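Local coordinates for putative MCP-type signal transduction protein (Campylobacter jejuni subsp. jejuni serotype O:2, PDB 4WY9) that forms the periplasmic tandem-PAS sensing domain of the chemoreceptor Tlp1, which probably senses chemical cues, perhaps indirectly, to steer chemotaxis, at residues Y80-D85 / S101-M106; Q135-K140 / N177-V182. One frame throughout, in Å; residues are numbered along the deposited sequence.

Contact 1 (Y80-D85 / S101-M106); sequences YLYLID and SGKFVM
The carbonyl oxygen of Leu81 is held by two neighbouring residues of the facing strand. Met106 N donates to Leu81 O at 2.8 Å, and the CA-H of Val105 approaches the same oxygen. Leu81 N in turn donates to Met106 O at 2.9 Å, which closes the hydrogen-bonded pair of an antiparallel ladder whose strand axes run at 163°. Tyr82 and Val105 form the next, non-hydrogen-bonded pair, with CA atoms 4.4 Å apart. Beyond it Phe104 O receives Leu83 N, while Tyr82 CD1 presents the ring edge to that oxygen, in the ring plane, at 3.3 Å.

Side chains alternate between the two faces. On the Tyr82 face, CG of Tyr82 is anti to the backbone N (chi1 170°), and the ring crosses the branched Val105, with CD1 3.8 Å from Val105 CG2. The phenol end meets the aliphatic part of Lys103, OH to CD 3.6 Å, a place suited to a lysine because its methylenes can pack while its amine goes on to a weak bond with Ser101 OG. On the other face branched Leu83 lies beside the flat ring of Phe104, CD1 3.8 Å from CE2, and the unbranched Met106, bent at chi3, runs beside Leu81, SD 4.1 Å from CD2.

Helix 59-70 covers Leu81 and Met106, and the rings of Phe90 and Phe97 meet Phe104. Helices 126-129 and 132-140 cover the Tyr82 face, where Tyr80 OH is hydrogen-bonded to Asn167 OD1, and strand 179-188 continues the sheet beyond strand 78-83.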
ATOM      1  N   TYR A  80       4.353 -12.662   1.335  1.00  7.73           N
ATOM      2  CA  TYR A  80       4.439 -13.538   2.520  1.00  7.47           C
ATOM      3  C   TYR A  80       3.268 -14.455   2.673  1.00  6.38           C
ATOM      4  O   TYR A  80       2.121 -14.088   2.396  1.00  7.25           O
ATOM      5  CB  TYR A  80       4.624 -12.712   3.801  1.00  8.19           C
ATOM      6  CG  TYR A  80       3.705 -11.517   3.910  1.00  7.95           C
ATOM      7  CD1 TYR A  80       2.421 -11.632   4.465  1.00  9.58           C
ATOM      8  CD2 TYR A  80       4.102 -10.267   3.451  1.00  9.09           C
ATOM      9  CE1 TYR A  80       1.611 -10.537   4.568  1.00  8.61           C
ATOM     10  CE2 TYR A  80       3.264  -9.165   3.536  1.00  9.36           C
ATOM     11  CZ  TYR A  80       2.022  -9.312   4.095  1.00  9.05           C
ATOM     12  OH  TYR A  80       1.171  -8.202   4.197  1.00 10.62           O
ATOM     13  N   LEU A  81       3.558 -15.669   3.148  1.00  6.52           N
ATOM     14  CA  LEU A  81       2.571 -16.626   3.587  1.00  6.23           C
ATOM     15  C   LEU A  81       2.807 -16.917   5.045  1.00  6.68           C
ATOM     16  O   LEU A  81       3.845 -17.475   5.418  1.00  7.42           O
ATOM     17  CB  LEU A  81       2.605 -17.916   2.774  1.00  6.85           C
ATOM     18  CG  LEU A  81       1.587 -18.966   3.229  1.00  8.15           C
ATOM     19  CD1 LEU A  81       0.161 -18.502   3.054  1.00  9.04           C
ATOM     20  CD2 LEU A  81       1.790 -20.270   2.480  1.00  9.25           C
ATOM     21  N   TYR A  82       1.845 -16.548   5.886  1.00  6.32           N
ATOM     22  CA  TYR A  82       1.866 -16.827   7.318  1.00  5.47           C
ATOM     23  C   TYR A  82       0.903 -17.986   7.552  1.00  5.83           C
ATOM     24  O   TYR A  82      -0.259 -17.899   7.176  1.00  7.47           O
ATOM     25  CB  TYR A  82       1.464 -15.572   8.089  1.00  7.04           C
ATOM     26  CG  TYR A  82       1.197 -15.736   9.567  1.00  8.33           C
ATOM     27  CD1 TYR A  82       1.931 -16.605  10.362  1.00  8.50           C
ATOM     28  CD2 TYR A  82       0.208 -14.984  10.179  1.00 11.70           C
ATOM     29  CE1 TYR A  82       1.665 -16.732  11.718  1.00 10.88           C
ATOM     30  CE2 TYR A  82      -0.062 -15.097  11.513  1.00 14.35           C
ATOM     31  CZ  TYR A  82       0.652 -15.976  12.288  1.00 14.19           C
ATOM     32  OH  TYR A  82       0.369 -16.064  13.632  1.00 18.13           O
ATOM     33  N   LEU A  83       1.376 -19.086   8.132  1.00  6.84           N
ATOM     34  CA  LEU A  83       0.504 -20.191   8.506  1.00  7.29           C
ATOM     35  C   LEU A  83       0.438 -20.303  10.023  1.00  7.82           C
ATOM     36  O   LEU A  83       1.482 -20.345  10.679  1.00  8.46           O
ATOM     37  CB  LEU A  83       0.989 -21.503   7.916  1.00  7.41           C
ATOM     38  CG  LEU A  83       1.001 -21.573   6.380  1.00  7.40           C
ATOM     39  CD1 LEU A  83       1.530 -22.905   5.914  1.00  8.92           C
ATOM     40  CD2 LEU A  83      -0.356 -21.349   5.791  1.00 10.30           C
ATOM     41  N   ILE A  84      -0.763 -20.362  10.581  0.55  9.25           N
ATOM     42  CA  ILE A  84      -0.944 -20.336  12.026  0.55 10.87           C
ATOM     43  C   ILE A  84      -0.557 -21.642  12.710  0.55 13.57           C
ATOM     44  O   ILE A  84      -0.102 -21.626  13.884  0.55 15.28           O
ATOM     45  CB  ILE A  84      -2.420 -20.004  12.403  0.55 13.95           C
ATOM     46  CG1 ILE A  84      -2.935 -18.834  11.584  0.55 14.54           C
ATOM     47  CG2 ILE A  84      -2.571 -19.745  13.886  0.55 20.11           C
ATOM     48  CD1 ILE A  84      -4.461 -18.718  11.661  0.55 15.92           C
ATOM     49  N   ASP A  85      -0.724 -22.775  12.026  1.00 12.84           N
ATOM     50  CA  ASP A  85      -0.443 -24.064  12.649  1.00 14.70           C
ATOM     51  C   ASP A  85      -0.042 -25.083  11.590  1.00 12.69           C
ATOM     52  O   ASP A  85      -0.750 -26.048  11.358  1.00 15.44           O
ATOM     53  CB  ASP A  85      -1.601 -24.537  13.508  1.00 17.72           C
ATOM     54  CG  ASP A  85      -1.267 -25.782  14.322  1.00 21.37           C
ATOM     55  OD1 ASP A  85      -0.090 -25.999  14.708  1.00 23.33           O
ATOM     56  OD2 ASP A  85      -2.203 -26.533  14.632  1.00 25.97           O
ATOM     57  N   SER A 101       9.777 -15.753  17.347  1.00 11.24           N
ATOM     58  CA  SER A 101       8.863 -16.404  18.278  1.00 11.76           C
ATOM     59  C   SER A 101       8.358 -17.733  17.726  1.00 11.59           C
ATOM     60  O   SER A 101       7.404 -18.311  18.272  1.00 12.68           O
ATOM     61  CB  SER A 101       7.690 -15.506  18.635  1.00 12.31           C
ATOM     62  OG  SER A 101       6.840 -15.301  17.533  1.00 11.32           O
ATOM     63  N   GLY A 102       8.994 -18.243  16.680  1.00 11.34           N
ATOM     64  CA  GLY A 102       8.670 -19.571  16.167  1.00 13.08           C
ATOM     65  C   GLY A 102       7.427 -19.637  15.323  1.00 10.69           C
ATOM     66  O   GLY A 102       6.901 -20.718  15.034  1.00 13.73           O
ATOM     67  N   LYS A 103       6.941 -18.486  14.870  1.00  8.81           N
ATOM     68  CA  LYS A 103       5.853 -18.487  13.914  1.00  8.57           C
ATOM     69  C   LYS A 103       6.357 -18.845  12.524  1.00  7.62           C
ATOM     70  O   LYS A 103       7.518 -18.624  12.197  1.00 10.07           O
ATOM     71  CB  LYS A 103       5.148 -17.132  13.882  1.00 10.96           C
ATOM     72  CG  LYS A 103       4.387 -16.891  15.177  1.00 14.70           C
ATOM     73  CD  LYS A 103       3.569 -15.674  15.151  1.00 16.82           C
ATOM     74  CE  LYS A 103       2.711 -15.656  16.422  1.00 19.11           C
ATOM     75  NZ  LYS A 103       3.531 -15.397  17.591  1.00 20.94           N
ATOM     76  N   PHE A 104       5.470 -19.401  11.716  1.00  7.37           N
ATOM     77  CA  PHE A 104       5.823 -19.851  10.385  1.00  6.85           C
ATOM     78  C   PHE A 104       5.422 -18.818   9.341  1.00  6.02           C
ATOM     79  O   PHE A 104       4.238 -18.587   9.089  1.00  6.66           O
ATOM     80  CB  PHE A 104       5.178 -21.196  10.055  1.00  7.85           C
ATOM     81  CG  PHE A 104       5.590 -21.716   8.708  1.00  8.12           C
ATOM     82  CD1 PHE A 104       6.795 -22.407   8.557  1.00  9.38           C
ATOM     83  CD2 PHE A 104       4.817 -21.486   7.582  1.00  7.96           C
ATOM     84  CE1 PHE A 104       7.201 -22.845   7.332  1.00 10.09           C
ATOM     85  CE2 PHE A 104       5.216 -21.949   6.351  1.00  8.89           C
ATOM     86  CZ  PHE A 104       6.405 -22.625   6.226  1.00  9.27           C
ATOM     87  N   VAL A 105       6.423 -18.184   8.730  1.00  6.73           N
ATOM     88  CA  VAL A 105       6.214 -17.163   7.716  1.00  7.21           C
ATOM     89  C   VAL A 105       7.196 -17.405   6.572  1.00  7.05           C
ATOM     90  O   VAL A 105       8.411 -17.410   6.780  1.00  7.79           O
ATOM     91  CB  VAL A 105       6.371 -15.724   8.271  1.00  8.65           C
ATOM     92  CG1 VAL A 105       6.228 -14.729   7.126  1.00 11.10           C
ATOM     93  CG2 VAL A 105       5.404 -15.441   9.397  1.00  8.66           C
ATOM     94  N   MET A 106       6.673 -17.647   5.379  1.00  6.88           N
ATOM     95  CA  MET A 106       7.471 -17.702   4.173  1.00  7.77           C
ATOM     96  C   MET A 106       7.487 -16.316   3.570  1.00  7.17           C
ATOM     97  O   MET A 106       6.456 -15.871   3.051  1.00  9.88           O
ATOM     98  CB  MET A 106       6.903 -18.699   3.187  1.00  8.92           C
ATOM     99  CG  MET A 106       6.756 -20.107   3.778  1.00 10.36           C
ATOM    100  SD  MET A 106       5.776 -21.253   2.758  1.00 12.24           S
ATOM    101  CE  MET A 106       6.947 -21.680   1.532  1.00 14.43           C
TER

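Contact 2 (Q135-K140 / N177-V182); sequences QDILKK and NQVVGV
A classic beta bulge, in which Val180 and Gly181 both face Ile172, lets Val179 and Val182 point the same way, toward Ile137 and Leu138 of helix 132-140. In an unbroken strand, residues three apart would point to opposite faces. Gly181 adopts an almost fully extended backbone (phi 178°) within the bulge.

Ile137 and Val182 meet tip to tip through two pairs of methyls. With CD1 of Ile137 anti to its CA (chi2 168°), that methyl comes 3.8 Å from Val182 CG1, and Ile137 CG2 stands equally close, 3.8 Å, to Val182 CG2. Leu138 crosses Val179 at about a right angle; its CD2 lies 4.1 Å from Val179 CG1 and also reaches Val182 CG2 at 4.2 Å. The contact is wholly apolar, and beta-branched valines suit the strand while the longer isoleucine and leucine span the gap between the backbones, whose axes lie 9.1 Å apart.

Ala169 and Pro171 of strand 163-173 extend the surface under Ile137, whereas Val180 turns away to Phe49 of the long helix 8-51. A short helix packed on one face of an antiparallel sheet, with the long N-terminal helix behind it, is typical of PDC (Cache) sensor domains.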
ATOM      1  N   GLN A 135      -3.658  -9.294  11.832  1.00  8.93           N
ATOM      2  CA  GLN A 135      -4.433  -9.426  13.035  1.00 10.20           C
ATOM      3  C   GLN A 135      -5.921  -9.277  12.776  1.00 10.05           C
ATOM      4  O   GLN A 135      -6.746  -9.997  13.358  1.00 11.11           O
ATOM      5  CB  GLN A 135      -3.932  -8.485  14.087  1.00 13.53           C
ATOM      6  CG  GLN A 135      -2.523  -8.897  14.555  1.00 18.73           C
ATOM      7  CD  GLN A 135      -2.441 -10.405  15.073  1.00 22.85           C
ATOM      8  OE1 GLN A 135      -3.251 -10.850  15.924  1.00 27.23           O
ATOM      9  NE2 GLN A 135      -1.494 -11.191  14.540  1.00 22.61           N
ATOM     10  N   ASP A 136      -6.281  -8.346  11.906  1.00  9.71           N
ATOM     11  CA  ASP A 136      -7.685  -8.174  11.541  1.00  9.31           C
ATOM     12  C   ASP A 136      -8.247  -9.414  10.862  1.00  9.59           C
ATOM     13  O   ASP A 136      -9.382  -9.796  11.111  1.00 11.65           O
ATOM     14  CB  ASP A 136      -7.860  -6.967  10.644  1.00 11.36           C
ATOM     15  CG  ASP A 136      -7.679  -5.656  11.358  1.00 15.29           C
ATOM     16  OD1 ASP A 136      -7.686  -5.638  12.617  1.00 17.39           O
ATOM     17  OD2 ASP A 136      -7.533  -4.637  10.662  1.00 18.83           O
ATOM     18  N   ILE A 137      -7.474 -10.025   9.976  1.00  8.56           N
ATOM     19  CA  ILE A 137      -7.923 -11.247   9.313  1.00  8.79           C
ATOM     20  C   ILE A 137      -8.154 -12.354  10.352  1.00 10.17           C
ATOM     21  O   ILE A 137      -9.194 -13.020  10.328  1.00 10.70           O
ATOM     22  CB  ILE A 137      -6.910 -11.693   8.244  1.00  7.96           C
ATOM     23  CG1 ILE A 137      -6.988 -10.775   7.043  1.00  8.27           C
ATOM     24  CG2 ILE A 137      -7.185 -13.128   7.799  1.00  9.57           C
ATOM     25  CD1 ILE A 137      -5.894 -10.902   6.033  1.00  8.76           C
ATOM     26  N   LEU A 138      -7.181 -12.577  11.224  1.00  9.42           N
ATOM     27  CA  LEU A 138      -7.301 -13.662  12.209  1.00 11.00           C
ATOM     28  C   LEU A 138      -8.541 -13.465  13.061  1.00 13.74           C
ATOM     29  O   LEU A 138      -9.220 -14.442  13.410  1.00 17.25           O
ATOM     30  CB  LEU A 138      -6.061 -13.736  13.097  1.00 11.75           C
ATOM     31  CG  LEU A 138      -4.759 -14.079  12.398  1.00 19.08           C
ATOM     32  CD1 LEU A 138      -3.651 -14.317  13.343  1.00 19.41           C
ATOM     33  CD2 LEU A 138      -4.853 -15.210  11.412  1.00 23.02           C
ATOM     34  N   LYS A 139      -8.846 -12.213  13.407  1.00 13.26           N
ATOM     35  CA  LYS A 139      -9.978 -11.919  14.284  1.00 17.07           C
ATOM     36  C   LYS A 139     -11.328 -11.937  13.564  1.00 15.37           C
ATOM     37  O   LYS A 139     -12.326 -12.344  14.164  1.00 18.13           O
ATOM     38  CB  LYS A 139      -9.739 -10.542  14.965  1.00 20.83           C
ATOM     39  CG  LYS A 139     -10.885 -10.036  15.843  1.00 29.97           C
ATOM     40  CD  LYS A 139     -10.911 -10.783  17.146  1.00 39.36           C
ATOM     41  CE  LYS A 139     -12.131 -10.423  18.001  1.00 40.38           C
ATOM     42  NZ  LYS A 139     -13.398 -10.840  17.317  1.00 48.67           N
ATOM     43  N   LYS A 140     -11.377 -11.449  12.313  1.00 12.95           N
ATOM     44  CA  LYS A 140     -12.641 -11.122  11.673  1.00 13.65           C
ATOM     45  C   LYS A 140     -12.986 -11.901  10.415  1.00 11.44           C
ATOM     46  O   LYS A 140     -14.151 -11.948  10.017  1.00 13.53           O
ATOM     47  CB  LYS A 140     -12.673  -9.624  11.310  1.00 16.04           C
ATOM     48  CG  LYS A 140     -12.336  -8.709  12.452  1.00 19.84           C
ATOM     49  CD  LYS A 140     -12.590  -7.282  12.136  1.00 26.98           C
ATOM     50  CE  LYS A 140     -11.824  -6.757  10.988  1.00 29.81           C
ATOM     51  NZ  LYS A 140     -12.047  -5.268  10.901  1.00 35.81           N
ATOM     52  N   ASN A 177     -13.677 -24.454   7.150  1.00 13.32           N
ATOM     53  CA  ASN A 177     -14.045 -23.044   6.981  1.00 14.72           C
ATOM     54  C   ASN A 177     -13.356 -22.155   7.976  1.00 13.97           C
ATOM     55  O   ASN A 177     -13.878 -21.094   8.323  1.00 17.21           O
ATOM     56  CB  ASN A 177     -15.563 -22.824   7.087  1.00 17.11           C
ATOM     57  CG  ASN A 177     -16.356 -23.808   6.258  1.00 17.31           C
ATOM     58  OD1 ASN A 177     -16.068 -24.033   5.066  1.00 19.79           O
ATOM     59  ND2 ASN A 177     -17.297 -24.456   6.878  1.00 16.95           N
ATOM     60  N   GLN A 178     -12.177 -22.579   8.439  1.00 13.52           N
ATOM     61  CA  GLN A 178     -11.397 -21.842   9.414  1.00 15.59           C
ATOM     62  C   GLN A 178     -10.219 -21.160   8.741  1.00 11.73           C
ATOM     63  O   GLN A 178      -9.624 -21.719   7.823  1.00 11.00           O
ATOM     64  CB  GLN A 178     -10.851 -22.741  10.503  1.00 20.45           C
ATOM     65  CG  GLN A 178     -11.940 -23.470  11.253  1.00 28.41           C
ATOM     66  CD  GLN A 178     -12.417 -22.756  12.527  1.00 44.51           C
ATOM     67  OE1 GLN A 178     -12.459 -21.515  12.582  1.00 49.48           O
ATOM     68  NE2 GLN A 178     -12.805 -23.518  13.539  1.00 43.71           N
ATOM     69  N   VAL A 179      -9.833 -19.991   9.238  1.00 11.10           N
ATOM     70  CA  VAL A 179      -8.638 -19.338   8.775  1.00 10.40           C
ATOM     71  C   VAL A 179      -7.427 -20.149   9.217  1.00 10.84           C
ATOM     72  O   VAL A 179      -7.258 -20.398  10.390  1.00 14.16           O
ATOM     73  CB  VAL A 179      -8.520 -17.880   9.279  1.00 12.38           C
ATOM     74  CG1 VAL A 179      -7.210 -17.250   8.822  1.00 11.81           C
ATOM     75  CG2 VAL A 179      -9.680 -17.035   8.816  1.00 14.31           C
ATOM     76  N   VAL A 180      -6.595 -20.539   8.269  1.00  8.55           N
ATOM     77  CA  VAL A 180      -5.386 -21.279   8.582  1.00  9.67           C
ATOM     78  C   VAL A 180      -4.151 -20.488   8.256  1.00  7.62           C
ATOM     79  O   VAL A 180      -3.042 -20.886   8.587  1.00  9.19           O
ATOM     80  CB  VAL A 180      -5.345 -22.653   7.845  1.00 11.91           C
ATOM     81  CG1 VAL A 180      -6.446 -23.585   8.348  1.00 16.50           C
ATOM     82  CG2 VAL A 180      -5.337 -22.517   6.352  1.00 13.80           C
ATOM     83  N   GLY A 181      -4.304 -19.308   7.641  1.00  7.88           N
ATOM     84  CA  GLY A 181      -3.161 -18.518   7.305  1.00  7.69           C
ATOM     85  C   GLY A 181      -3.525 -17.254   6.568  1.00  6.35           C
ATOM     86  O   GLY A 181      -4.713 -16.968   6.346  1.00  7.08           O
ATOM     87  N   VAL A 182      -2.512 -16.510   6.151  1.00  6.24           N
ATOM     88  CA  VAL A 182      -2.681 -15.233   5.467  1.00  5.74           C
ATOM     89  C   VAL A 182      -1.658 -15.156   4.355  1.00  5.80           C
ATOM     90  O   VAL A 182      -0.467 -15.389   4.608  1.00  6.35           O
ATOM     91  CB  VAL A 182      -2.500 -14.036   6.413  1.00  6.69           C
ATOM     92  CG1 VAL A 182      -2.617 -12.715   5.618  1.00  7.31           C
ATOM     93  CG2 VAL A 182      -3.494 -14.068   7.558  1.00  7.72           C
TER

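The two contacts follow one another along the chain, contact 1 closing before contact 2 opens, with centres 13 Å apart inside the first PDC sensor domain. They share one antiparallel sheet: strand 78-83 lies between its contact 1 partner, strand 104-110, and strand 179-188, which carries contact 2. Backbone bonds join them directly, Tyr82 O with Val182 N at 2.8 Å and Ile84 N with Val180 O at 3.1 Å. Contact 1 pairs strands within the sheet, and contact 2 lays helix 132-140 over it. The Tyr82 face of contact 1 shares with contact 2 the layer under this helix, whose Val134 and Leu138 touch Tyr82, while the Leu81 face packs on helix 59-70.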